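Importin-95 (Chaetomium thermophilum, PDB 4XRI) probably carries diverse protein cargoes into the nucleus as a flexible HEAT-repeat transport receptor of the importin-beta family and is likely to bind a small GTPase. Local coordinates at residues L278-D283 / V333-Q338. The protein carries 2 engineered substitutions. Sequence-based numbering, arbitrary orientation.
Sequences LGMKSD and VPVLLQ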
# COMPACT_ATOMS: atom_id res chain seq x y z
N LEU A 278 -29.24 12.20 -9.18
CA LEU A 278 -29.22 13.31 -10.13
C LEU A 278 -27.79 13.67 -10.51
O LEU A 278 -27.50 13.95 -11.67
CB LEU A 278 -29.93 14.54 -9.54
CG LEU A 278 -31.43 14.46 -9.27
CD1 LEU A 278 -31.93 15.79 -8.71
CD2 LEU A 278 -32.19 14.08 -10.53
N GLY A 279 -26.90 13.66 -9.52
CA GLY A 279 -25.51 14.01 -9.74
C GLY A 279 -24.79 13.06 -10.68
O GLY A 279 -24.01 13.48 -11.53
N MET A 280 -25.07 11.77 -10.54
CA MET A 280 -24.44 10.75 -11.37
C MET A 280 -24.88 10.86 -12.83
O MET A 280 -24.14 10.46 -13.74
CB MET A 280 -24.77 9.35 -10.84
CG MET A 280 -24.11 9.01 -9.52
SD MET A 280 -24.51 7.34 -8.97
CE MET A 280 -23.92 6.39 -10.36
N LYS A 281 -26.07 11.40 -13.05
CA LYS A 281 -26.63 11.49 -14.39
C LYS A 281 -26.38 12.87 -15.01
O LYS A 281 -26.93 13.20 -16.06
CB LYS A 281 -28.13 11.19 -14.36
CG LYS A 281 -28.47 9.83 -13.78
CD LYS A 281 -29.97 9.62 -13.70
CE LYS A 281 -30.59 9.60 -15.09
NZ LYS A 281 -30.14 8.42 -15.88
N SER A 282 -25.55 13.67 -14.35
CA SER A 282 -25.27 15.03 -14.80
C SER A 282 -24.53 15.07 -16.13
O SER A 282 -23.77 14.17 -16.46
CB SER A 282 -24.47 15.78 -13.74
OG SER A 282 -24.06 17.05 -14.22
N ASP A 283 -24.76 16.14 -16.89
CA ASP A 283 -24.09 16.34 -18.17
C ASP A 283 -22.65 16.78 -17.96
O ASP A 283 -21.82 16.67 -18.86
CB ASP A 283 -24.85 17.36 -19.02
CG ASP A 283 -26.24 16.89 -19.40
OD1 ASP A 283 -26.43 15.66 -19.55
OD2 ASP A 283 -27.14 17.74 -19.54
N VAL A 333 -27.26 1.22 -9.46
CA VAL A 333 -26.56 0.25 -10.31
C VAL A 333 -26.91 0.39 -11.81
O VAL A 333 -26.01 0.37 -12.65
CB VAL A 333 -26.84 -1.20 -9.86
CG1 VAL A 333 -26.26 -2.20 -10.86
CG2 VAL A 333 -26.25 -1.45 -8.47
N PRO A 334 -28.21 0.53 -12.15
CA PRO A 334 -28.48 0.77 -13.58
C PRO A 334 -27.79 2.02 -14.14
O PRO A 334 -27.43 2.03 -15.32
CB PRO A 334 -30.00 0.93 -13.62
CG PRO A 334 -30.49 0.11 -12.49
CD PRO A 334 -29.46 0.30 -11.40
N VAL A 335 -27.60 3.04 -13.31
CA VAL A 335 -26.92 4.25 -13.75
C VAL A 335 -25.44 3.98 -13.97
O VAL A 335 -24.85 4.45 -14.95
CB VAL A 335 -27.08 5.40 -12.72
CG1 VAL A 335 -26.21 6.58 -13.10
CG2 VAL A 335 -28.54 5.82 -12.64
N LEU A 336 -24.84 3.21 -13.07
CA LEU A 336 -23.44 2.82 -13.19
C LEU A 336 -23.19 2.05 -14.47
O LEU A 336 -22.22 2.31 -15.19
CB LEU A 336 -23.01 1.98 -11.98
CG LEU A 336 -22.78 2.74 -10.67
CD1 LEU A 336 -22.52 1.76 -9.55
CD2 LEU A 336 -21.63 3.71 -10.83
N LEU A 337 -24.07 1.10 -14.76
CA LEU A 337 -23.99 0.30 -15.97
C LEU A 337 -24.09 1.17 -17.22
O LEU A 337 -23.40 0.94 -18.21
CB LEU A 337 -25.10 -0.76 -15.98
CG LEU A 337 -25.00 -1.75 -14.82
CD1 LEU A 337 -26.27 -2.58 -14.69
CD2 LEU A 337 -23.79 -2.65 -15.01
N GLN A 338 -24.95 2.18 -17.15
CA GLN A 338 -25.11 3.14 -18.23
C GLN A 338 -23.82 3.92 -18.45
O GLN A 338 -23.45 4.24 -19.58
CB GLN A 338 -26.28 4.08 -17.94
CG GLN A 338 -26.97 4.63 -19.17
CD GLN A 338 -28.12 5.55 -18.83
OE1 GLN A 338 -28.22 6.05 -17.71
NE2 GLN A 338 -29.02 5.76 -19.79
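The torsions of M280 and V335 bring the two side chains together: the M280 chain runs straight from CA to SD (chi2 -179°) and then bends at chi3 (58°), while V335 sets CG1 anti to its backbone N (chi1 172°). The bend sets the M280 methyl group against two apolar side chains of helix 324-340. M280 CE lies 3.6 Å from V335 CG1 and equally close, 3.6 Å, to L336 CD2. The CB of L336 points away from segment 278-283, yet its isobutyl group turns back far enough for CG and CD2 both to meet the methionine methyl. V335 CG1 also packs at 3.9 Å against M280 CB, touching the methionine at both ends of its chain.

Both methyls of V335 meet the aliphatic part of K281: K281 CG lies 4.0 Å from V335 CG1, and K281 CG and CD are each 4.2 Å from V335 CG2. K281 is the first residue to leave helical geometry after helix 265-280, and its chain folds at chi3 and chi4, carrying the ammonium group across toward Q338. K281 NZ and Q338 OE1 stay 3.6 Å apart, a loose polar approach at the exposed margin, and no hydrogen bond crosses the contact.

The arrangement is that of neighbouring helices in a HEAT-repeat solenoid, joined through a small apolar core. M280 also packs on A291, V292 and W295 of helix 285-310, whereas L336 rests on A358 and C361 of helix 354-369, linking the C-terminal end of helix 265-280 and helix 324-340 to the helices that follow each of them.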